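Local coordinates for segregation and condensation protein A (Thermococcus onnurineus, PDB 6IVH) that probably serves as the kleisin subunit of an archaeal Smc-based condensin that helps organise and segregate the chromosome, here represented by its N-terminal domain, at residues I29-L34 with S68-Y73; K37-L42 with I62-K67; R43-K46 with R51-A54; S53-L58 with A113-L118. All coordinates share one frame; numbering follows the deposited sequence.

Contact 1: I29-L34 with S68-Y73; sequences IDIVDL and SEALLY
Ile-31 and Val-32, in the first turn of helix 31-47, pack on Ala-70 and Leu-71 near the end of helix 54-72 in this small, mostly helical kleisin N-terminal domain. The tightest touch is methyl to methyl, Ile-31 CG2 lying 3.5 Å from Ala-70 CB. Ile-31 sets CG1 trans to its backbone N (chi1 -169°), which turns the longer branch away toward Leu-63 and Met-66 and presents the short CG2 branch to the alanine; Ile-31 also touches Leu-110. Val-32 uses both methyls. Its CG2 sits 3.8 Å from Leu-71 CG and also reaches the flank of Ala-70 CB, while CG1 meets Leu-71 CD1 more loosely at 4.1 Å. The valine and leucine side chains cross nearly at right angles, the leucine forming the more solvent-exposed border and Ile-31 with Ala-70 the buried one. No hydrogen bond joins the two segments, so the contact is purely apolar.

The second shell fixes the helix start that carries Ile-31 and Val-32. Strand 29-30 pairs antiparallel with strand 104-105, through backbone bonds between Ile-29 and Tyr-105, and Ile-31 bonds in the same way with Arg-103. Asp-30 is the N-cap residue, and its OD1 is also in a salt bridge with NE of Arg-103, a second partner that probably stabilises the negative charge. In the capping bond Val-32 N lies 3.2 Å from Asp-30 OD1, on the anti side of that oxygen and 34° out of the carboxylate plane.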
loop_
_atom_site.group_PDB
_atom_site.type_symbol
_atom_site.label_atom_id
_atom_site.label_comp_id
_atom_site.label_asym_id
_atom_site.label_seq_id
_atom_site.Cartn_x
_atom_site.Cartn_y
_atom_site.Cartn_z
ATOM N N ILE A 29 -3.602 -7.976 7.568
ATOM C CA ILE A 29 -3.757 -7.341 6.267
ATOM C C ILE A 29 -3.397 -8.353 5.191
ATOM O O ILE A 29 -2.356 -9.014 5.272
ATOM C CB ILE A 29 -2.875 -6.086 6.153
ATOM C CG1 ILE A 29 -3.125 -5.132 7.324
ATOM C CG2 ILE A 29 -3.120 -5.386 4.826
ATOM C CD1 ILE A 29 -2.327 -3.852 7.228
ATOM N N ASP A 30 -4.256 -8.483 4.183
ATOM C CA ASP A 30 -3.965 -9.318 3.023
ATOM C C ASP A 30 -3.343 -8.430 1.950
ATOM O O ASP A 30 -4.032 -7.598 1.351
ATOM C CB ASP A 30 -5.233 -10.003 2.516
ATOM C CG ASP A 30 -4.939 -11.141 1.548
ATOM O OD1 ASP A 30 -3.876 -11.118 0.892
ATOM O OD2 ASP A 30 -5.777 -12.063 1.445
ATOM N N ILE A 31 -2.040 -8.609 1.706
ATOM C CA ILE A 31 -1.320 -7.715 0.799
ATOM C C ILE A 31 -1.859 -7.827 -0.622
ATOM O O ILE A 31 -1.779 -6.870 -1.402
ATOM C CB ILE A 31 0.197 -7.998 0.857
ATOM C CG1 ILE A 31 0.979 -6.904 0.130
ATOM C CG2 ILE A 31 0.519 -9.349 0.251
ATOM C CD1 ILE A 31 0.778 -5.528 0.710
ATOM N N VAL A 32 -2.420 -8.983 -0.982
ATOM C CA VAL A 32 -3.042 -9.128 -2.294
ATOM C C VAL A 32 -4.349 -8.349 -2.346
ATOM O O VAL A 32 -4.626 -7.626 -3.310
ATOM C CB VAL A 32 -3.255 -10.617 -2.623
ATOM C CG1 VAL A 32 -3.972 -10.773 -3.956
ATOM C CG2 VAL A 32 -1.921 -11.352 -2.641
ATOM N N ASP A 33 -5.169 -8.475 -1.301
ATOM C CA ASP A 33 -6.427 -7.738 -1.260
ATOM C C ASP A 33 -6.202 -6.260 -0.971
ATOM O O ASP A 33 -6.985 -5.417 -1.420
ATOM C CB ASP A 33 -7.357 -8.351 -0.214
ATOM C CG ASP A 33 -7.637 -9.820 -0.474
ATOM O OD1 ASP A 33 -7.476 -10.263 -1.633
ATOM O OD2 ASP A 33 -8.019 -10.531 0.480
ATOM N N LEU A 34 -5.139 -5.927 -0.231
ATOM C CA LEU A 34 -4.863 -4.532 0.097
ATOM C C LEU A 34 -4.405 -3.744 -1.124
ATOM O O LEU A 34 -4.677 -2.541 -1.218
ATOM C CB LEU A 34 -3.808 -4.456 1.204
ATOM C CG LEU A 34 -3.396 -3.102 1.801
ATOM C CD1 LEU A 34 -2.298 -2.411 0.993
ATOM C CD2 LEU A 34 -4.602 -2.192 1.959
ATOM N N SER A 68 2.246 -9.677 -6.029
ATOM C CA SER A 68 2.609 -10.698 -7.004
ATOM C C SER A 68 3.476 -11.773 -6.361
ATOM O O SER A 68 3.255 -12.972 -6.570
ATOM C CB SER A 68 3.333 -10.064 -8.192
ATOM O OG SER A 68 2.478 -9.205 -8.924
ATOM N N GLU A 69 4.471 -11.358 -5.574
ATOM C CA GLU A 69 5.317 -12.326 -4.887
ATOM C C GLU A 69 4.528 -13.096 -3.835
ATOM O O GLU A 69 4.762 -14.292 -3.630
ATOM C CB GLU A 69 6.517 -11.617 -4.261
ATOM C CG GLU A 69 7.299 -10.759 -5.242
ATOM C CD GLU A 69 8.409 -9.968 -4.576
ATOM O OE1 GLU A 69 9.575 -10.099 -5.009
ATOM O OE2 GLU A 69 8.118 -9.215 -3.621
ATOM N N ALA A 70 3.584 -12.432 -3.166
ATOM C CA ALA A 70 2.744 -13.129 -2.197
ATOM C C ALA A 70 1.939 -14.237 -2.863
ATOM O O ALA A 70 1.781 -15.326 -2.299
ATOM C CB ALA A 70 1.814 -12.141 -1.496
ATOM N N LEU A 71 1.422 -13.979 -4.067
ATOM C CA LEU A 71 0.679 -15.007 -4.786
ATOM C C LEU A 71 1.593 -16.120 -5.277
ATOM O O LEU A 71 1.177 -17.284 -5.329
ATOM C CB LEU A 71 -0.073 -14.388 -5.960
ATOM C CG LEU A 71 -1.350 -13.632 -5.605
ATOM C CD1 LEU A 71 -1.741 -12.727 -6.751
ATOM C CD2 LEU A 71 -2.471 -14.605 -5.278
ATOM N N LEU A 72 2.830 -15.789 -5.647
ATOM C CA LEU A 72 3.770 -16.798 -6.116
ATOM C C LEU A 72 4.411 -17.580 -4.978
ATOM O O LEU A 72 4.927 -18.677 -5.213
ATOM C CB LEU A 72 4.858 -16.146 -6.972
ATOM C CG LEU A 72 4.407 -15.495 -8.281
ATOM C CD1 LEU A 72 5.583 -14.845 -8.988
ATOM C CD2 LEU A 72 3.731 -16.513 -9.187
ATOM N N TYR A 73 4.390 -17.047 -3.755
ATOM C CA TYR A 73 4.997 -17.694 -2.590
ATOM C C TYR A 73 3.963 -17.702 -1.466
ATOM O O TYR A 73 3.877 -16.749 -0.687
ATOM C CB TYR A 73 6.286 -16.982 -2.179
ATOM C CG TYR A 73 7.195 -16.652 -3.345
ATOM C CD1 TYR A 73 7.728 -17.656 -4.143
ATOM C CD2 TYR A 73 7.525 -15.336 -3.645
ATOM C CE1 TYR A 73 8.557 -17.358 -5.212
ATOM C CE2 TYR A 73 8.351 -15.028 -4.712
ATOM C CZ TYR A 73 8.865 -16.043 -5.490
ATOM O OH TYR A 73 9.690 -15.740 -6.549
#

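Contact 2: K37-L42 with I62-K67; sequences KYIERL and ILVRMK
Leu-63 and Tyr-38 carry most of this helix-to-helix packing, with Ile-39 adding a second, looser touch. Helices 31-47 and 54-72 follow each other in the chain and run in nearly opposite directions here, as the two arms of a helical hairpin. Leu-63 is extended through chi2 (180°), which sends CD1 out over one face of the Tyr-38 ring. The methyl stands off centre, above the root of the ring: it is 3.6 Å from Tyr-38 CG but 4.0 Å from the ring centroid, 26° off the normal, a CH-pi contact. Tyr-38 CB is nearly as close to the same methyl, so CD1 covers the start of the side chain as well as its ring.

The phenol end is held elsewhere. Tyr-38 OH hydrogen-bonds to the carbonyl O of Ala-56, in an earlier turn of the partner helix; this bond fixes where the phenol end lies, while the leucine methyl packs on one ring face. Ile-14 of helix 11-20 and the small residues Ala-59 and Ala-60 also touch the tyrosine, while Leu-63 goes on to meet Ile-31 and Leu-34. Toward the surface, Ile-39 reaches across with the end of its longer branch, lying roughly perpendicular to Val-64, with Ile-39 CD1 resting 4.0 Å from Val-64 CG2.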
loop_
_atom_site.group_PDB
_atom_site.type_symbol
_atom_site.label_atom_id
_atom_site.label_comp_id
_atom_site.label_asym_id
_atom_site.label_seq_id
_atom_site.Cartn_x
_atom_site.Cartn_y
_atom_site.Cartn_z
ATOM N N LYS A 37 -7.315 -2.355 -3.212
ATOM C CA LYS A 37 -8.010 -1.348 -2.414
ATOM C C LYS A 37 -7.231 -0.038 -2.397
ATOM O O LYS A 37 -7.821 1.049 -2.455
ATOM C CB LYS A 37 -8.231 -1.856 -0.988
ATOM C CG LYS A 37 -9.117 -3.089 -0.885
ATOM C CD LYS A 37 -9.390 -3.438 0.571
ATOM C CE LYS A 37 -10.220 -4.707 0.698
ATOM N NZ LYS A 37 -9.424 -5.923 0.381
ATOM N N TYR A 38 -5.900 -0.123 -2.320
ATOM C CA TYR A 38 -5.069 1.072 -2.418
ATOM C C TYR A 38 -5.215 1.729 -3.783
ATOM O O TYR A 38 -5.329 2.957 -3.883
ATOM C CB TYR A 38 -3.607 0.711 -2.149
ATOM C CG TYR A 38 -2.646 1.879 -2.221
ATOM C CD1 TYR A 38 -2.053 2.248 -3.423
ATOM C CD2 TYR A 38 -2.322 2.602 -1.082
ATOM C CE1 TYR A 38 -1.174 3.313 -3.488
ATOM C CE2 TYR A 38 -1.447 3.667 -1.137
ATOM C CZ TYR A 38 -0.874 4.018 -2.341
ATOM O OH TYR A 38 0.000 5.080 -2.395
ATOM N N ILE A 39 -5.208 0.927 -4.849
ATOM C CA ILE A 39 -5.337 1.476 -6.195
ATOM C C ILE A 39 -6.735 2.045 -6.408
ATOM O O ILE A 39 -6.902 3.085 -7.058
ATOM C CB ILE A 39 -4.991 0.398 -7.238
ATOM C CG1 ILE A 39 -3.505 0.038 -7.146
ATOM C CG2 ILE A 39 -5.362 0.862 -8.637
ATOM C CD1 ILE A 39 -3.067 -1.025 -8.133
ATOM N N GLU A 40 -7.757 1.374 -5.869
ATOM C CA GLU A 40 -9.115 1.907 -5.938
ATOM C C GLU A 40 -9.175 3.312 -5.356
ATOM O O GLU A 40 -9.654 4.247 -6.008
ATOM C CB GLU A 40 -10.091 0.985 -5.203
ATOM C CG GLU A 40 -10.424 -0.311 -5.930
ATOM C CD GLU A 40 -11.274 -1.250 -5.089
ATOM O OE1 GLU A 40 -11.952 -0.769 -4.156
ATOM O OE2 GLU A 40 -11.262 -2.471 -5.359
ATOM N N ARG A 41 -8.677 3.479 -4.129
ATOM C CA ARG A 41 -8.699 4.792 -3.493
ATOM C C ARG A 41 -7.802 5.778 -4.229
ATOM O O ARG A 41 -8.156 6.953 -4.375
ATOM C CB ARG A 41 -8.278 4.673 -2.028
ATOM C CG ARG A 41 -8.185 6.001 -1.301
ATOM C CD ARG A 41 -9.565 6.607 -1.090
ATOM N NE ARG A 41 -9.524 7.720 -0.148
ATOM C CZ ARG A 41 -10.531 8.560 0.065
ATOM N NH1 ARG A 41 -11.670 8.419 -0.601
ATOM N NH2 ARG A 41 -10.396 9.545 0.942
ATOM N N LEU A 42 -6.643 5.316 -4.704
ATOM C CA LEU A 42 -5.759 6.188 -5.473
ATOM C C LEU A 42 -6.447 6.696 -6.732
ATOM O O LEU A 42 -6.250 7.846 -7.139
ATOM C CB LEU A 42 -4.472 5.448 -5.830
ATOM C CG LEU A 42 -3.414 6.271 -6.559
ATOM C CD1 LEU A 42 -2.986 7.450 -5.702
ATOM C CD2 LEU A 42 -2.221 5.404 -6.927
ATOM N N ILE A 62 5.009 -0.683 -5.738
ATOM C CA ILE A 62 5.579 -1.562 -4.725
ATOM C C ILE A 62 4.540 -2.563 -4.235
ATOM O O ILE A 62 4.826 -3.759 -4.102
ATOM C CB ILE A 62 6.156 -0.731 -3.565
ATOM C CG1 ILE A 62 7.251 0.210 -4.079
ATOM C CG2 ILE A 62 6.688 -1.644 -2.469
ATOM C CD1 ILE A 62 7.783 1.164 -3.030
ATOM N N LEU A 63 3.317 -2.095 -3.966
ATOM C CA LEU A 63 2.266 -2.995 -3.503
ATOM C C LEU A 63 1.901 -4.027 -4.560
ATOM O O LEU A 63 1.535 -5.159 -4.220
ATOM C CB LEU A 63 1.028 -2.197 -3.094
ATOM C CG LEU A 63 1.182 -1.333 -1.844
ATOM C CD1 LEU A 63 -0.108 -0.586 -1.540
ATOM C CD2 LEU A 63 1.603 -2.190 -0.661
ATOM N N VAL A 64 1.989 -3.663 -5.842
ATOM C CA VAL A 64 1.721 -4.633 -6.897
ATOM C C VAL A 64 2.773 -5.735 -6.885
ATOM O O VAL A 64 2.453 -6.920 -7.038
ATOM C CB VAL A 64 1.644 -3.930 -8.265
ATOM C CG1 VAL A 64 1.601 -4.956 -9.388
ATOM C CG2 VAL A 64 0.418 -3.035 -8.327
ATOM N N ARG A 65 4.044 -5.367 -6.691
ATOM C CA ARG A 65 5.092 -6.378 -6.601
ATOM C C ARG A 65 4.932 -7.233 -5.351
ATOM O O ARG A 65 5.099 -8.457 -5.404
ATOM C CB ARG A 65 6.470 -5.719 -6.621
ATOM C CG ARG A 65 7.608 -6.688 -6.320
ATOM C CD ARG A 65 8.956 -5.986 -6.273
ATOM N NE ARG A 65 8.977 -4.897 -5.300
ATOM C CZ ARG A 65 9.205 -5.057 -4.001
ATOM N NH1 ARG A 65 9.425 -6.267 -3.506
ATOM N NH2 ARG A 65 9.208 -4.004 -3.193
HETATM N N MSE A 66 4.603 -6.611 -4.223
HETATM C CA MSE A 66 4.466 -7.342 -2.969
HETATM C C MSE A 66 3.294 -8.315 -3.012
HETATM O O MSE A 66 3.306 -9.340 -2.329
HETATM C CB MSE A 66 4.304 -6.371 -1.797
HETATM C CG MSE A 66 5.547 -5.544 -1.522
HETATM SE SE MSE A 66 5.312 -4.280 -0.064
HETATM C CE MSE A 66 5.097 -5.555 1.392
ATOM N N LYS A 67 2.283 -7.997 -3.820
ATOM C CA LYS A 67 1.151 -8.900 -3.977
ATOM C C LYS A 67 1.402 -9.966 -5.035
ATOM O O LYS A 67 0.833 -11.061 -4.946
ATOM C CB LYS A 67 -0.122 -8.115 -4.316
ATOM C CG LYS A 67 -0.550 -8.164 -5.776
ATOM C CD LYS A 67 -2.044 -7.894 -5.912
ATOM C CE LYS A 67 -2.495 -7.906 -7.368
ATOM N NZ LYS A 67 -1.946 -6.755 -8.143
#

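Contact 3: R43-K46 with R51-A54; sequences REMK and RVSA
Val-52 holds CG1 trans to its backbone N (chi1 166°), and its other methyl, CG2, is the one that meets Met-45, a selenomethionine. The two residues close a helix-loop-helix turn: Met-45 belongs to the last turns of helix 31-47, and Val-52 to the extended connection leading into helix 54-72. The touch is made at the base of the longer side chain, Met-45 CB lying 3.8 Å from Val-52 CG2. Lys-46, the next residue, bends at chi2 and chi3 so that its aliphatic part comes round beside the same valine, with Lys-46 CD 4.4 Å from Val-52 CB. That approach is loose, and the contact as a whole lies at the surface and contains no hydrogen bond between the segments.

The backbone on both sides of the valine is tied down, which probably helps to place it. Arg-51 and Ser-53 each form backbone hydrogen bonds with Ile-9, near the N-terminus, and the Val-52 side chain also touches Ile-9. Ser-53 is then the N-cap of helix 54-72, its OG accepting from the backbone N of Ala-56 and also bonded to the carbonyl O of Ile-9. Met-45, for its part, touches Leu-50 in the turn. Its bent chain carries the selenium off the valine: Met-45 SE ends 6.1 Å from Val-52 CG2.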
loop_
_atom_site.group_PDB
_atom_site.type_symbol
_atom_site.label_atom_id
_atom_site.label_comp_id
_atom_site.label_asym_id
_atom_site.label_seq_id
_atom_site.Cartn_x
_atom_site.Cartn_y
_atom_site.Cartn_z
ATOM N N ARG A 43 -7.261 5.849 -7.365
ATOM C CA ARG A 43 -8.018 6.289 -8.530
ATOM C C ARG A 43 -9.087 7.305 -8.150
ATOM O O ARG A 43 -9.397 8.203 -8.943
ATOM C CB ARG A 43 -8.642 5.078 -9.228
ATOM C CG ARG A 43 -9.514 5.417 -10.416
ATOM C CD ARG A 43 -9.836 4.176 -11.225
ATOM N NE ARG A 43 -8.628 3.566 -11.774
ATOM C CZ ARG A 43 -8.031 3.969 -12.891
ATOM N NH1 ARG A 43 -8.526 4.990 -13.578
ATOM N NH2 ARG A 43 -6.937 3.354 -13.321
ATOM N N GLU A 44 -9.652 7.188 -6.946
ATOM C CA GLU A 44 -10.671 8.139 -6.512
ATOM C C GLU A 44 -10.097 9.546 -6.385
ATOM O O GLU A 44 -10.715 10.517 -6.838
ATOM C CB GLU A 44 -11.281 7.687 -5.184
ATOM C CG GLU A 44 -12.057 6.375 -5.258
ATOM C CD GLU A 44 -12.654 5.968 -3.918
ATOM O OE1 GLU A 44 -12.518 6.738 -2.942
ATOM O OE2 GLU A 44 -13.255 4.875 -3.841
HETATM N N MSE A 45 -8.918 9.677 -5.781
HETATM C CA MSE A 45 -8.306 10.987 -5.581
HETATM C C MSE A 45 -7.943 11.612 -6.921
HETATM O O MSE A 45 -8.107 12.816 -7.116
HETATM C CB MSE A 45 -7.060 10.884 -4.697
HETATM C CG MSE A 45 -7.103 9.743 -3.698
HETATM SE SE MSE A 45 -8.470 9.862 -2.307
HETATM C CE MSE A 45 -8.306 11.728 -1.802
ATOM N N LYS A 46 -7.450 10.784 -7.845
ATOM C CA LYS A 46 -7.064 11.279 -9.161
ATOM C C LYS A 46 -8.273 11.584 -10.041
ATOM O O LYS A 46 -8.166 12.414 -10.950
ATOM C CB LYS A 46 -6.141 10.269 -9.847
ATOM C CG LYS A 46 -4.909 9.909 -9.022
ATOM C CD LYS A 46 -3.684 10.722 -9.412
ATOM C CE LYS A 46 -3.010 10.136 -10.644
ATOM N NZ LYS A 46 -1.695 10.775 -10.925
ATOM N N ARG A 51 -4.128 16.682 -5.538
ATOM C CA ARG A 51 -2.681 16.520 -5.490
ATOM C C ARG A 51 -2.330 15.233 -4.758
ATOM O O ARG A 51 -2.649 15.075 -3.576
ATOM C CB ARG A 51 -2.035 17.717 -4.790
ATOM C CG ARG A 51 -2.253 19.083 -5.424
ATOM C CD ARG A 51 -1.148 20.035 -5.029
ATOM N NE ARG A 51 -1.484 21.436 -5.279
ATOM C CZ ARG A 51 -0.918 22.457 -4.643
ATOM N NH1 ARG A 51 0.027 22.230 -3.741
ATOM N NH2 ARG A 51 -1.286 23.702 -4.915
ATOM N N VAL A 52 -1.689 14.310 -5.467
ATOM C CA VAL A 52 -1.223 13.050 -4.905
ATOM C C VAL A 52 0.286 12.997 -5.090
ATOM O O VAL A 52 0.785 13.214 -6.201
ATOM C CB VAL A 52 -1.916 11.843 -5.567
ATOM C CG1 VAL A 52 -1.186 10.552 -5.232
ATOM C CG2 VAL A 52 -3.368 11.760 -5.122
ATOM N N SER A 53 1.010 12.724 -4.006
ATOM C CA SER A 53 2.464 12.785 -4.036
ATOM C C SER A 53 3.044 11.686 -4.923
ATOM O O SER A 53 2.377 10.704 -5.266
ATOM C CB SER A 53 3.039 12.659 -2.624
ATOM O OG SER A 53 2.829 11.357 -2.103
ATOM N N ALA A 54 4.317 11.864 -5.292
ATOM C CA ALA A 54 5.012 10.845 -6.070
ATOM C C ALA A 54 5.189 9.560 -5.274
ATOM O O ALA A 54 5.123 8.466 -5.845
ATOM C CB ALA A 54 6.369 11.370 -6.540
#

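Contact 4: S53-L58 with A113-L118; sequences SARAIL and ALMDAL
Arg-55 lays one face of its guanidinium against Leu-118 CD1, which is 3.9 Å from Arg-55 NH2 and slightly farther from its CZ. The edge of the same group faces Met-115, a selenomethionine, with Arg-55 NH2 3.7 Å from Met-115 SE and the CG of Met-115 in the guanidinium plane. A bend at chi3 (82°) swings the arginine head across to helix 107-120, where NH2 also forms a salt bridge with OE1 of Glu-119. The guanidinium is thus held by charge at one nitrogen and by apolar surface beside it.

Leu-118 is the residue most covered in the contact. Its other methyl, CD2, fits between the backbone and side chain of the facing helix, 3.6 Å from Arg-55 O and equally close to Leu-58 CD2. The two leucines lie alongside each other, running opposite ways. One turn on, Ile-62 also touches Leu-118.

The axes of 54-58 and 113-118 come within 10.9 Å at closest, at an angle of 107°, a steep crossing unlike that of a coiled coil. Segment 113-118 lies in a predicted coiled-coil region; the crossed-helix packing is consistent with the helical N-terminal domain of kleisins, which in relatives binds the Smc neck.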
loop_
_atom_site.group_PDB
_atom_site.type_symbol
_atom_site.label_atom_id
_atom_site.label_comp_id
_atom_site.label_asym_id
_atom_site.label_seq_id
_atom_site.Cartn_x
_atom_site.Cartn_y
_atom_site.Cartn_z
ATOM N N SER A 53 1.010 12.724 -4.006
ATOM C CA SER A 53 2.464 12.785 -4.036
ATOM C C SER A 53 3.044 11.686 -4.923
ATOM O O SER A 53 2.377 10.704 -5.266
ATOM C CB SER A 53 3.039 12.659 -2.624
ATOM O OG SER A 53 2.829 11.357 -2.103
ATOM N N ALA A 54 4.317 11.864 -5.292
ATOM C CA ALA A 54 5.012 10.845 -6.070
ATOM C C ALA A 54 5.189 9.560 -5.274
ATOM O O ALA A 54 5.123 8.466 -5.845
ATOM C CB ALA A 54 6.369 11.370 -6.540
ATOM N N ARG A 55 5.408 9.670 -3.960
ATOM C CA ARG A 55 5.566 8.474 -3.138
ATOM C C ARG A 55 4.295 7.636 -3.143
ATOM O O ARG A 55 4.357 6.401 -3.179
ATOM C CB ARG A 55 5.957 8.862 -1.711
ATOM C CG ARG A 55 7.161 9.788 -1.643
ATOM C CD ARG A 55 7.509 10.184 -0.215
ATOM N NE ARG A 55 8.312 9.173 0.468
ATOM C CZ ARG A 55 7.866 8.406 1.458
ATOM N NH1 ARG A 55 6.619 8.533 1.889
ATOM N NH2 ARG A 55 8.671 7.513 2.021
ATOM N N ALA A 56 3.130 8.287 -3.119
ATOM C CA ALA A 56 1.873 7.554 -3.213
ATOM C C ALA A 56 1.721 6.868 -4.565
ATOM O O ALA A 56 1.098 5.803 -4.652
ATOM C CB ALA A 56 0.694 8.491 -2.955
ATOM N N ILE A 57 2.275 7.459 -5.624
ATOM C CA ILE A 57 2.270 6.800 -6.925
ATOM C C ILE A 57 3.252 5.636 -6.931
ATOM O O ILE A 57 2.935 4.540 -7.410
ATOM C CB ILE A 57 2.586 7.816 -8.038
ATOM C CG1 ILE A 57 1.488 8.882 -8.122
ATOM C CG2 ILE A 57 2.760 7.115 -9.371
ATOM C CD1 ILE A 57 1.785 9.990 -9.111
ATOM N N LEU A 58 4.454 5.850 -6.390
ATOM C CA LEU A 58 5.454 4.788 -6.338
ATOM C C LEU A 58 5.023 3.648 -5.421
ATOM O O LEU A 58 5.351 2.485 -5.687
ATOM C CB LEU A 58 6.796 5.361 -5.878
ATOM C CG LEU A 58 7.940 4.379 -5.615
ATOM C CD1 LEU A 58 8.280 3.593 -6.870
ATOM C CD2 LEU A 58 9.160 5.120 -5.096
ATOM N N ALA A 113 7.690 -1.984 5.962
ATOM C CA ALA A 113 8.072 -2.661 4.726
ATOM C C ALA A 113 7.910 -1.746 3.518
ATOM O O ALA A 113 8.759 -1.740 2.618
ATOM C CB ALA A 113 7.245 -3.935 4.548
ATOM N N LEU A 114 6.829 -0.960 3.480
ATOM C CA LEU A 114 6.603 -0.091 2.329
ATOM C C LEU A 114 7.557 1.098 2.335
ATOM O O LEU A 114 8.115 1.457 1.291
ATOM C CB LEU A 114 5.147 0.375 2.301
ATOM C CG LEU A 114 4.781 1.414 1.245
ATOM C CD1 LEU A 114 5.042 0.875 -0.144
ATOM C CD2 LEU A 114 3.327 1.835 1.377
HETATM N N MSE A 115 7.759 1.719 3.494
HETATM C CA MSE A 115 8.664 2.865 3.601
HETATM C C MSE A 115 10.122 2.477 3.367
HETATM O O MSE A 115 10.918 3.294 2.901
HETATM C CB MSE A 115 8.521 3.540 4.969
HETATM C CG MSE A 115 8.009 4.978 4.921
HETATM SE SE MSE A 115 6.392 5.203 3.858
HETATM C CE MSE A 115 5.065 4.657 5.172
ATOM N N ASP A 116 10.477 1.232 3.694
ATOM C CA ASP A 116 11.817 0.751 3.368
ATOM C C ASP A 116 11.982 0.578 1.864
ATOM O O ASP A 116 13.046 0.883 1.311
ATOM C CB ASP A 116 12.106 -0.563 4.095
ATOM C CG ASP A 116 12.667 -0.348 5.490
ATOM O OD1 ASP A 116 13.128 0.776 5.785
ATOM O OD2 ASP A 116 12.653 -1.307 6.291
ATOM N N ALA A 117 10.940 0.094 1.185
ATOM C CA ALA A 117 11.002 -0.031 -0.265
ATOM C C ALA A 117 10.934 1.328 -0.948
ATOM O O ALA A 117 11.540 1.517 -2.009
ATOM C CB ALA A 117 9.875 -0.934 -0.766
ATOM N N LEU A 118 10.207 2.280 -0.360
ATOM C CA LEU A 118 10.099 3.605 -0.961
ATOM C C LEU A 118 11.429 4.346 -0.921
ATOM O O LEU A 118 11.804 5.010 -1.894
ATOM C CB LEU A 118 9.011 4.414 -0.256
ATOM C CG LEU A 118 7.565 4.106 -0.645
ATOM C CD1 LEU A 118 6.600 4.684 0.372
ATOM C CD2 LEU A 118 7.265 4.658 -2.025
#

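Helix 54-72 takes part in contacts 1, 2 and 4 and is preceded by the connection of contact 3. Contacts 1 and 2 lie along the same helix pair with centres about 10 Å apart, joined where Ile-31 CD1 packs 3.7 Å from Leu-63 CD2. Contact 3 lies at the far end of the hairpin, its centre about 23 Å from that of contact 1, yet it adjoins contact 2 through Leu-42 CD1 and Val-52 CG1, 3.6 Å apart. Contact 4 brings in the last helix of this domain fragment, 107-120: Ile-62 CD1 reaches Leu-118 CD2 at 3.7 Å. Contacts 3 and 4 share Ser-53 and Ala-54, with centres about 13 Å apart.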